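Local atomic coordinates of methyltransferase-like protein 5 (Pyrococcus horikoshii, PDB entry 1WY7), a protein that probably transfers methyl groups from S-adenosylmethionine to RNA, and binds the product S-adenosyl-L-homocysteine in a Rossmann-like methyltransferase fold. Residues L8-A11 with L12-K16; Y28-G32 with N33-E37; L134-A137 with F138-D142; H148-P152 with E153-F157. All coordinates share one frame; numbering follows the deposited sequence.

Contact 1 of 4, residues L8-A11 with L12-K16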
loop_
_atom_site.group_PDB
_atom_site.type_symbol
_atom_site.label_atom_id
_atom_site.label_comp_id
_atom_site.label_asym_id
_atom_site.label_seq_id
_atom_site.Cartn_x
_atom_site.Cartn_y
_atom_site.Cartn_z
ATOM N N LEU A 8 -12.858 7.991 7.311
ATOM C CA LEU A 8 -12.099 6.799 6.974
ATOM C C LEU A 8 -10.733 6.852 7.662
ATOM O O LEU A 8 -10.282 5.864 8.253
ATOM C CB LEU A 8 -11.943 6.693 5.450
ATOM C CG LEU A 8 -11.141 5.518 4.866
ATOM C CD1 LEU A 8 -11.683 4.195 5.373
ATOM C CD2 LEU A 8 -11.230 5.569 3.353
ATOM N N ALA A 9 -10.089 8.013 7.598
ATOM C CA ALA A 9 -8.780 8.190 8.216
ATOM C C ALA A 9 -8.866 7.896 9.707
ATOM O O ALA A 9 -7.998 7.225 10.267
ATOM C CB ALA A 9 -8.275 9.611 7.983
ATOM N N ILE A 10 -9.920 8.401 10.340
ATOM C CA ILE A 10 -10.144 8.202 11.771
ATOM C C ILE A 10 -10.305 6.721 12.090
ATOM O O ILE A 10 -9.695 6.187 13.020
ATOM C CB ILE A 10 -11.429 8.955 12.228
ATOM C CG1 ILE A 10 -11.180 10.465 12.202
ATOM C CG2 ILE A 10 -11.859 8.496 13.617
ATOM C CD1 ILE A 10 -12.424 11.300 12.530
ATOM N N ALA A 11 -11.150 6.060 11.316
ATOM C CA ALA A 11 -11.387 4.643 11.523
ATOM C C ALA A 11 -10.113 3.822 11.287
ATOM O O ALA A 11 -9.850 2.848 12.008
ATOM C CB ALA A 11 -12.504 4.161 10.606
ATOM N N LEU A 12 -9.319 4.216 10.293
ATOM C CA LEU A 12 -8.080 3.498 9.992
ATOM C C LEU A 12 -7.050 3.664 11.103
ATOM O O LEU A 12 -6.272 2.753 11.361
ATOM C CB LEU A 12 -7.477 3.973 8.656
ATOM C CG LEU A 12 -8.293 3.625 7.410
ATOM C CD1 LEU A 12 -7.609 4.153 6.173
ATOM C CD2 LEU A 12 -8.484 2.115 7.335
ATOM N N SER A 13 -7.062 4.819 11.766
ATOM C CA SER A 13 -6.107 5.097 12.839
ATOM C C SER A 13 -6.366 4.272 14.096
ATOM O O SER A 13 -5.506 4.183 14.976
ATOM C CB SER A 13 -6.142 6.580 13.201
ATOM O OG SER A 13 -7.388 6.923 13.790
ATOM N N LYS A 14 -7.544 3.668 14.177
ATOM C CA LYS A 14 -7.904 2.855 15.332
ATOM C C LYS A 14 -7.369 1.428 15.295
ATOM O O LYS A 14 -7.459 0.708 16.289
ATOM C CB LYS A 14 -9.421 2.829 15.493
ATOM C CG LYS A 14 -9.987 4.176 15.897
ATOM C CD LYS A 14 -11.498 4.163 15.913
ATOM C CE LYS A 14 -12.031 5.495 16.410
ATOM N NZ LYS A 14 -13.520 5.494 16.444
ATOM N N LEU A 15 -6.809 1.021 14.159
ATOM C CA LEU A 15 -6.247 -0.323 14.014
ATOM C C LEU A 15 -4.957 -0.470 14.813
ATOM O O LEU A 15 -4.245 0.504 15.047
ATOM C CB LEU A 15 -5.949 -0.632 12.541
ATOM C CG LEU A 15 -7.119 -0.735 11.553
ATOM C CD1 LEU A 15 -6.596 -1.123 10.167
ATOM C CD2 LEU A 15 -8.105 -1.783 12.041
ATOM N N LYS A 16 -4.654 -1.698 15.218
ATOM C CA LYS A 16 -3.436 -1.981 15.974
ATOM C C LYS A 16 -2.200 -1.852 15.087
ATOM O O LYS A 16 -2.257 -2.167 13.903
ATOM C CB LYS A 16 -3.512 -3.393 16.561
ATOM C CG LYS A 16 -4.549 -3.539 17.667
ATOM C CD LYS A 16 -5.950 -3.188 17.171
ATOM C CE LYS A 16 -6.924 -2.897 18.322
ATOM N NZ LYS A 16 -7.247 -4.097 19.146
#
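The flat groups here are peptide carbonyls, and the side chain of Ser-13 and the backbone N of Lys-14 meet two of them differently. Ser-13 OG gives a short hydrogen bond of 2.5 Å to Ile-10 O, coming in 26° from the carbonyl plane, and Ser-13 N adds a weak bond to the same oxygen. Lys-14 N, by contrast, stands over a face of the Ala-11 carbonyl, 67° out of its plane, and is hydrogen-bonded to Ala-11 O at 3.3 Å. The hydroxyl reaches back up the chain because chi1 of 67° holds OG between the backbone N and the carbonyl carbon. Regular i to i+4 bonds precede this turn: Leu-12 N to Leu-8 O at 2.8 Å and Ser-13 N to Ala-9 O at 3.0 Å. This is the later part of helix 6-13, where i to i+3 bonding at Ile-10 and Ala-11 joins the i+4 pattern. On the buried side, Leu-8 CD1 lies 4.0 Å from Leu-12 CG, the two leucines crossing at a slant. Leu-12 runs on between helices 32-44 and 62-69, touching Ala-35, Leu-39, Val-62 and Tyr-65. An alanine in place of Leu-12 would remove the branched end, which is likely to open a gap between these three helices and take from Leu-8 the apolar contact with Leu-12. On the exposed side, the extended chain of Lys-14 runs alongside Ile-10, its CE 4.1 Å from Ile-10 CG2, both pointing the same way.

Contact 2 of 4, residues Y28-G32 with N33-E37. With SAH (S-adenosyl-L-homocysteine), chain E.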
loop_
_atom_site.group_PDB
_atom_site.type_symbol
_atom_site.label_atom_id
_atom_site.label_comp_id
_atom_site.label_asym_id
_atom_site.label_seq_id
_atom_site.Cartn_x
_atom_site.Cartn_y
_atom_site.Cartn_z
ATOM N N TYR A 28 6.208 0.536 9.405
ATOM C CA TYR A 28 5.459 1.589 10.079
ATOM C C TYR A 28 4.077 1.505 9.431
ATOM O O TYR A 28 3.961 1.338 8.219
ATOM C CB TYR A 28 6.103 2.975 9.862
ATOM C CG TYR A 28 6.099 3.462 8.426
ATOM C CD1 TYR A 28 4.951 4.022 7.858
ATOM C CD2 TYR A 28 7.225 3.311 7.613
ATOM C CE1 TYR A 28 4.917 4.406 6.518
ATOM C CE2 TYR A 28 7.197 3.694 6.270
ATOM C CZ TYR A 28 6.038 4.234 5.732
ATOM O OH TYR A 28 5.981 4.538 4.390
ATOM N N ARG A 29 3.029 1.579 10.236
ATOM C CA ARG A 29 1.672 1.499 9.704
ATOM C C ARG A 29 1.408 2.686 8.782
ATOM O O ARG A 29 1.882 3.792 9.045
ATOM C CB ARG A 29 0.668 1.520 10.856
ATOM C CG ARG A 29 0.799 2.775 11.713
ATOM C CD ARG A 29 -0.272 2.829 12.766
ATOM N NE ARG A 29 -1.593 2.682 12.169
ATOM C CZ ARG A 29 -2.724 2.660 12.865
ATOM N NH1 ARG A 29 -3.882 2.515 12.241
ATOM N NH2 ARG A 29 -2.695 2.790 14.185
ATOM N N THR A 30 0.658 2.467 7.706
ATOM C CA THR A 30 0.359 3.569 6.792
ATOM C C THR A 30 -0.493 4.584 7.549
ATOM O O THR A 30 -1.567 4.246 8.038
ATOM C CB THR A 30 -0.443 3.111 5.550
ATOM O OG1 THR A 30 0.244 2.038 4.889
ATOM C CG2 THR A 30 -0.596 4.273 4.572
ATOM N N PRO A 31 -0.020 5.834 7.666
ATOM C CA PRO A 31 -0.793 6.854 8.384
ATOM C C PRO A 31 -2.211 6.983 7.810
ATOM O O PRO A 31 -2.414 6.907 6.596
ATOM C CB PRO A 31 0.050 8.115 8.193
ATOM C CG PRO A 31 1.449 7.566 8.167
ATOM C CD PRO A 31 1.289 6.365 7.246
ATOM N N GLY A 32 -3.186 7.169 8.690
ATOM C CA GLY A 32 -4.572 7.276 8.259
ATOM C C GLY A 32 -4.870 8.280 7.158
ATOM O O GLY A 32 -5.650 8.010 6.256
ATOM N N ASN A 33 -4.253 9.447 7.220
ATOM C CA ASN A 33 -4.513 10.460 6.206
ATOM C C ASN A 33 -4.056 10.022 4.818
ATOM O O ASN A 33 -4.827 10.082 3.859
ATOM C CB ASN A 33 -3.859 11.794 6.591
ATOM C CG ASN A 33 -2.349 11.797 6.403
ATOM O OD1 ASN A 33 -1.632 10.935 6.931
ATOM N ND2 ASN A 33 -1.852 12.785 5.650
ATOM N N ALA A 34 -2.811 9.572 4.706
ATOM C CA ALA A 34 -2.291 9.128 3.418
ATOM C C ALA A 34 -3.094 7.926 2.928
ATOM O O ALA A 34 -3.469 7.858 1.753
ATOM C CB ALA A 34 -0.804 8.761 3.539
ATOM N N ALA A 35 -3.358 6.987 3.835
ATOM C CA ALA A 35 -4.127 5.792 3.498
ATOM C C ALA A 35 -5.499 6.177 2.949
ATOM O O ALA A 35 -5.959 5.616 1.945
ATOM C CB ALA A 35 -4.290 4.926 4.725
ATOM N N SER A 36 -6.153 7.123 3.628
ATOM C CA SER A 36 -7.468 7.637 3.227
ATOM C C SER A 36 -7.410 8.233 1.833
ATOM O O SER A 36 -8.288 7.986 1.023
ATOM C CB SER A 36 -7.952 8.751 4.167
ATOM O OG SER A 36 -8.222 8.234 5.446
ATOM N N GLU A 37 -6.393 9.047 1.569
ATOM C CA GLU A 37 -6.228 9.675 0.261
ATOM C C GLU A 37 -6.115 8.640 -0.849
ATOM O O GLU A 37 -6.823 8.700 -1.856
ATOM C CB GLU A 37 -4.964 10.535 0.227
ATOM C CG GLU A 37 -5.059 11.857 0.971
ATOM C CD GLU A 37 -5.889 12.918 0.237
ATOM O OE1 GLU A 37 -5.890 14.074 0.705
ATOM O OE2 GLU A 37 -6.535 12.617 -0.796
HETATM N N SAH E . 1.329 -1.099 7.967
HETATM C CA SAH E . 1.372 -0.611 6.574
HETATM C CB SAH E . 2.531 -1.337 5.871
HETATM C CG SAH E . 3.731 -0.484 6.072
HETATM S SD SAH E . 5.382 -0.919 5.492
HETATM C C SAH E . 0.007 -0.850 5.985
HETATM O O SAH E . -0.971 -0.996 6.782
HETATM O OXT SAH E . -0.014 -0.890 4.710
HETATM C "C5'" SAH E . 5.182 -2.205 4.279
HETATM C "C4'" SAH E . 5.468 -3.664 4.667
HETATM O "O4'" SAH E . 6.357 -4.252 3.683
HETATM C "C3'" SAH E . 6.238 -3.891 5.970
HETATM O "O3'" SAH E . 5.220 -4.322 6.896
HETATM C "C2'" SAH E . 7.210 -5.051 5.699
HETATM O "O2'" SAH E . 7.330 -6.136 6.590
HETATM C "C1'" SAH E . 6.866 -5.437 4.250
HETATM N N9 SAH E . 8.002 -5.882 3.456
HETATM C C8 SAH E . 9.306 -5.422 3.409
HETATM N N7 SAH E . 10.063 -6.058 2.551
HETATM C C5 SAH E . 9.214 -7.003 1.986
HETATM C C6 SAH E . 9.388 -7.999 0.987
HETATM N N6 SAH E . 10.571 -8.188 0.362
HETATM N N1 SAH E . 8.330 -8.805 0.635
HETATM C C2 SAH E . 7.144 -8.608 1.256
HETATM N N3 SAH E . 6.851 -7.697 2.213
HETATM C C4 SAH E . 7.939 -6.911 2.538
#
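Thr-30 stands between ligand and helix, its methyl CG2 resting 3.8 Å from Ala-35 CB while OG1 faces the carboxylate of S-adenosyl-L-homocysteine, 2.9 Å from SAH OXT. Chi1 of -54° parts the two branches in this way: CG2 lies opposite the backbone N and OG1 opposite the carbonyl carbon. OG1 is hydrogen-bonded to Asn-119 OD1, so a second residue fixes the hydroxyl beside the ligand. The ligand itself is held by hydrogen bonds with the side chains of Gln-27, Glu-79 and Asp-105 and the backbone N of Val-62 and Val-106. Next outward comes the helix start, where Pro-31 takes the N-cap position. Ala-35 N closes the first turn on Pro-31 O at 2.9 Å. One residue on, Ser-36 N bonds to Gly-32 O at 2.8 Å. Ser-36 OG also lies within bonding distance of that oxygen, but its position is less certain. Asn-33, with CG turned between the backbone N and the carbonyl carbon, brings OD1 back to 3.5 Å from Pro-31 CB. This turn marks where the loop enters helix 32-44, just after Thr-30 at the amino acid end of the ligand. Asn-33 ND2 binds Lys-176 O, while Asn-33 and Ala-34 both pack on Ile-177, joining the helix start to strand 167-179. Ala-35 meets Val-62 and Leu-63 of helix 62-69 and Leu-12 of helix 6-13, so helix 32-44 begins between the sheet and these two helices.

Contact 3 of 4, residues L134-A137 with F138-D142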
loop_
_atom_site.group_PDB
_atom_site.type_symbol
_atom_site.label_atom_id
_atom_site.label_comp_id
_atom_site.label_asym_id
_atom_site.label_seq_id
_atom_site.Cartn_x
_atom_site.Cartn_y
_atom_site.Cartn_z
ATOM N N LEU A 134 7.258 -2.672 -7.270
ATOM C CA LEU A 134 6.755 -2.074 -8.503
ATOM C C LEU A 134 6.741 -3.120 -9.611
ATOM O O LEU A 134 5.757 -3.230 -10.342
ATOM C CB LEU A 134 7.606 -0.873 -8.906
ATOM C CG LEU A 134 7.430 0.326 -7.978
ATOM C CD1 LEU A 134 8.574 1.304 -8.154
ATOM C CD2 LEU A 134 6.085 0.979 -8.271
ATOM N N LEU A 135 7.822 -3.899 -9.727
ATOM C CA LEU A 135 7.884 -4.956 -10.744
ATOM C C LEU A 135 6.730 -5.940 -10.584
ATOM O O LEU A 135 6.057 -6.263 -11.547
ATOM C CB LEU A 135 9.212 -5.735 -10.672
ATOM C CG LEU A 135 10.327 -5.276 -11.619
ATOM C CD1 LEU A 135 11.580 -6.139 -11.402
ATOM C CD2 LEU A 135 9.840 -5.384 -13.061
ATOM N N LYS A 136 6.522 -6.434 -9.368
ATOM C CA LYS A 136 5.439 -7.380 -9.111
ATOM C C LYS A 136 4.069 -6.752 -9.390
ATOM O O LYS A 136 3.220 -7.359 -10.035
ATOM C CB LYS A 136 5.508 -7.866 -7.665
ATOM C CG LYS A 136 4.420 -8.844 -7.276
ATOM C CD LYS A 136 4.434 -10.074 -8.170
ATOM C CE LYS A 136 5.791 -10.776 -8.133
ATOM N NZ LYS A 136 5.799 -11.897 -9.098
ATOM N N ALA A 137 3.854 -5.537 -8.898
ATOM C CA ALA A 137 2.582 -4.843 -9.117
ATOM C C ALA A 137 2.294 -4.731 -10.614
ATOM O O ALA A 137 1.196 -5.034 -11.069
ATOM C CB ALA A 137 2.615 -3.427 -8.475
ATOM N N PHE A 138 3.284 -4.300 -11.384
ATOM C CA PHE A 138 3.099 -4.167 -12.829
ATOM C C PHE A 138 2.825 -5.510 -13.499
ATOM O O PHE A 138 2.094 -5.598 -14.486
ATOM C CB PHE A 138 4.332 -3.514 -13.439
ATOM C CG PHE A 138 4.529 -2.097 -13.003
ATOM C CD1 PHE A 138 5.801 -1.551 -12.928
ATOM C CD2 PHE A 138 3.434 -1.311 -12.646
ATOM C CE1 PHE A 138 5.988 -0.249 -12.502
ATOM C CE2 PHE A 138 3.607 -0.008 -12.221
ATOM C CZ PHE A 138 4.888 0.526 -12.147
ATOM N N GLU A 139 3.404 -6.555 -12.935
ATOM C CA GLU A 139 3.266 -7.915 -13.433
ATOM C C GLU A 139 1.869 -8.515 -13.216
ATOM O O GLU A 139 1.299 -9.128 -14.120
ATOM C CB GLU A 139 4.306 -8.786 -12.710
ATOM C CG GLU A 139 4.681 -10.070 -13.394
ATOM C CD GLU A 139 5.054 -11.172 -12.407
ATOM O OE1 GLU A 139 5.707 -10.877 -11.382
ATOM O OE2 GLU A 139 4.692 -12.341 -12.664
ATOM N N ILE A 140 1.313 -8.331 -12.017
ATOM C CA ILE A 140 0.016 -8.930 -11.691
ATOM C C ILE A 140 -1.254 -8.104 -11.874
ATOM O O ILE A 140 -2.354 -8.632 -11.718
ATOM C CB ILE A 140 -0.010 -9.468 -10.230
ATOM C CG1 ILE A 140 0.078 -8.312 -9.227
ATOM C CG2 ILE A 140 1.143 -10.420 -10.001
ATOM C CD1 ILE A 140 -0.197 -8.738 -7.773
ATOM N N SER A 141 -1.129 -6.826 -12.205
ATOM C CA SER A 141 -2.323 -6.001 -12.367
ATOM C C SER A 141 -2.171 -4.965 -13.470
ATOM O O SER A 141 -1.069 -4.716 -13.947
ATOM C CB SER A 141 -2.648 -5.287 -11.043
ATOM O OG SER A 141 -3.825 -4.491 -11.151
ATOM N N ASP A 142 -3.289 -4.367 -13.872
ATOM C CA ASP A 142 -3.280 -3.326 -14.897
ATOM C C ASP A 142 -3.466 -1.938 -14.271
ATOM O O ASP A 142 -3.269 -0.919 -14.941
ATOM C CB ASP A 142 -4.368 -3.588 -15.944
ATOM C CG ASP A 142 -3.976 -4.681 -16.936
ATOM O OD1 ASP A 142 -4.886 -5.221 -17.605
ATOM O OD2 ASP A 142 -2.765 -4.988 -17.055
#
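Phe-138 N to Leu-134 O at 2.9 Å, Glu-139 N to Leu-135 O and Ile-140 N to Lys-136 O form successive i to i+4 backbone bonds, followed by a weak one from Ser-141 N to Ala-137 O where the chain leaves the helix. Leu-134 O also lies 3.0 Å above one face of the Phe-138 ring, offset toward its rim. The two side chains run alongside one another, with Leu-134 CB 4.0 Å from Phe-138 CE1, and the ring goes on to stack with Phe-167 and meet Phe-200 edge-to-face. Helix 131-140 is the crossover of a beta-alpha-beta unit between parallel strands 115-118 and 143-149, and Ala-137 faces both through Val-116 and Val-144. On another side of the helix, Lys-136 is bent at chi2 (58°) and chi3 (57°), which curls the chain so that NZ comes beside Glu-139, about one turn further on. NZ thereby forms a short salt bridge of 2.5 Å to Glu-139 OE1, on the syn side and 21° out of the carboxylate plane, and is hydrogen-bonded to Phe-109 O as well. The lysine's side chain crosses that of Ile-140 at a slant, Lys-136 CD 3.8 Å from Ile-140 CG2.

Contact 4 of 4, residues H148-P152 with E153-F157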
loop_
_atom_site.group_PDB
_atom_site.type_symbol
_atom_site.label_atom_id
_atom_site.label_comp_id
_atom_site.label_asym_id
_atom_site.label_seq_id
_atom_site.Cartn_x
_atom_site.Cartn_y
_atom_site.Cartn_z
ATOM N N HIS A 148 5.253 6.850 -2.584
ATOM C CA HIS A 148 6.698 7.029 -2.671
ATOM C C HIS A 148 7.113 8.411 -2.194
ATOM O O HIS A 148 6.289 9.322 -2.099
ATOM C CB HIS A 148 7.157 6.841 -4.115
ATOM C CG HIS A 148 6.862 5.481 -4.660
ATOM N ND1 HIS A 148 7.660 4.387 -4.393
ATOM C CD2 HIS A 148 5.822 5.020 -5.393
ATOM C CE1 HIS A 148 7.121 3.312 -4.939
ATOM N NE2 HIS A 148 6.005 3.666 -5.550
ATOM N N LEU A 149 8.401 8.548 -1.899
ATOM C CA LEU A 149 8.983 9.805 -1.444
ATOM C C LEU A 149 8.839 10.901 -2.494
ATOM O O LEU A 149 9.228 10.716 -3.651
ATOM C CB LEU A 149 10.466 9.602 -1.144
ATOM C CG LEU A 149 10.916 9.407 0.297
ATOM C CD1 LEU A 149 9.935 8.565 1.033
ATOM C CD2 LEU A 149 12.296 8.775 0.312
ATOM N N ALA A 150 8.289 12.039 -2.086
ATOM C CA ALA A 150 8.105 13.169 -2.984
ATOM C C ALA A 150 9.430 13.892 -3.203
ATOM O O ALA A 150 9.589 15.037 -2.799
ATOM C CB ALA A 150 7.087 14.127 -2.396
ATOM N N LYS A 151 10.384 13.211 -3.825
ATOM C CA LYS A 151 11.690 13.798 -4.110
ATOM C C LYS A 151 11.951 13.787 -5.612
ATOM O O LYS A 151 11.529 12.872 -6.314
ATOM C CB LYS A 151 12.787 13.027 -3.375
ATOM C CG LYS A 151 13.273 13.715 -2.110
ATOM C CD LYS A 151 13.549 12.731 -0.988
ATOM C CE LYS A 151 14.493 11.605 -1.410
ATOM N NZ LYS A 151 15.899 12.050 -1.633
ATOM N N PRO A 152 12.656 14.808 -6.122
ATOM C CA PRO A 152 12.970 14.917 -7.551
ATOM C C PRO A 152 13.551 13.637 -8.161
ATOM O O PRO A 152 13.084 13.172 -9.197
ATOM C CB PRO A 152 13.970 16.073 -7.602
ATOM C CG PRO A 152 13.615 16.894 -6.412
ATOM C CD PRO A 152 13.343 15.858 -5.356
ATOM N N GLU A 153 14.569 13.067 -7.522
ATOM C CA GLU A 153 15.200 11.845 -8.035
ATOM C C GLU A 153 14.206 10.687 -8.070
ATOM O O GLU A 153 14.117 9.947 -9.054
ATOM C CB GLU A 153 16.389 11.431 -7.161
ATOM C CG GLU A 153 17.138 12.579 -6.496
ATOM C CD GLU A 153 16.486 13.049 -5.196
ATOM O OE1 GLU A 153 16.368 12.225 -4.261
ATOM O OE2 GLU A 153 16.103 14.240 -5.107
ATOM N N VAL A 154 13.457 10.522 -6.988
ATOM C CA VAL A 154 12.485 9.448 -6.927
ATOM C C VAL A 154 11.416 9.618 -8.004
ATOM O O VAL A 154 11.103 8.665 -8.725
ATOM C CB VAL A 154 11.828 9.368 -5.529
ATOM C CG1 VAL A 154 10.806 8.222 -5.486
ATOM C CG2 VAL A 154 12.897 9.148 -4.480
ATOM N N ARG A 155 10.867 10.826 -8.121
ATOM C CA ARG A 155 9.838 11.096 -9.122
ATOM C C ARG A 155 10.334 10.756 -10.526
ATOM O O ARG A 155 9.615 10.144 -11.320
ATOM C CB ARG A 155 9.421 12.566 -9.065
ATOM C CG ARG A 155 8.783 12.958 -7.745
ATOM C CD ARG A 155 8.401 14.429 -7.677
ATOM N NE ARG A 155 7.321 14.620 -6.717
ATOM C CZ ARG A 155 6.770 15.792 -6.410
ATOM N NH1 ARG A 155 5.783 15.838 -5.522
ATOM N NH2 ARG A 155 7.203 16.916 -6.977
ATOM N N ARG A 156 11.560 11.176 -10.835
ATOM C CA ARG A 156 12.157 10.905 -12.140
ATOM C C ARG A 156 12.238 9.401 -12.365
ATOM O O ARG A 156 11.871 8.899 -13.423
ATOM C CB ARG A 156 13.572 11.505 -12.217
ATOM C CG ARG A 156 14.372 11.021 -13.431
ATOM C CD ARG A 156 15.836 11.489 -13.429
ATOM N NE ARG A 156 15.953 12.937 -13.588
ATOM C CZ ARG A 156 17.083 13.574 -13.887
ATOM N NH1 ARG A 156 17.086 14.897 -14.010
ATOM N NH2 ARG A 156 18.212 12.888 -14.068
ATOM N N PHE A 157 12.720 8.683 -11.360
ATOM C CA PHE A 157 12.838 7.232 -11.474
ATOM C C PHE A 157 11.487 6.545 -11.649
ATOM O O PHE A 157 11.305 5.752 -12.576
ATOM C CB PHE A 157 13.558 6.638 -10.259
ATOM C CG PHE A 157 13.422 5.135 -10.153
ATOM C CD1 PHE A 157 12.508 4.561 -9.273
ATOM C CD2 PHE A 157 14.185 4.295 -10.958
ATOM C CE1 PHE A 157 12.359 3.178 -9.198
ATOM C CE2 PHE A 157 14.042 2.913 -10.890
ATOM C CZ PHE A 157 13.128 2.354 -10.009
#
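Lys-151 and Glu-153, two residues apart, close a salt bridge across the first turn of a helix, with Lys-151 NZ 2.7 Å from Glu-153 OE1, which uses its syn lone pair. Glu-153 has an unusual chi1 of -31° and bends at chi2, bringing its carboxylate back beside Pro-152, where OE2 lies 3.2 Å from Pro-152 CD. Lys-151 is also the N-cap: its O receives Arg-155 N at 2.8 Å, and Arg-156 N follows on Pro-152 O. This is the connection from strand 143-149 to helix 152-164, with an inverse gamma turn centred on Ala-150. Val-154 reaches back to the strand end, CG1 lying 4.1 Å from His-148 CB and CG2 4.2 Å from Leu-149 CB. Arg-155, extended from CG to NE, carries its guanidinium past Ala-150, with NH1 3.8 Å from Ala-150 CB, and NE forms a salt bridge with Asp-196 of strand 191-202. Replacing Arg-155 by a leucine would probably leave Asp-196 without this charge partner and lose the guanidinium contact on Ala-150. Ala-150 also touches Thr-194 of that strand and Thr-174 of strand 167-179.

How the contacts relate
Contact 3 is the buried one and contact 4 lies at the surface; contacts 1 and 2 are partly buried. Contacts 1 and 2 sit together, joined by a probable hydrogen bond from Arg-29 to Ser-13 O and by Leu-12 meeting Ala-35. Contacts 3 and 4 meet where helix 131-140 lies on strand 143-149, Leu-134 touching His-148, and each has a lysine-glutamate salt bridge, at i+3 within a helix in contact 3 and across a helix start in contact 4. Contacts 2 and 4 both begin helices, but only contact 2 reaches the ligand. Contacts 1 and 3, near the ends of their helices, lie on opposite sides of the chain's centre, about 27 Å apart between centres.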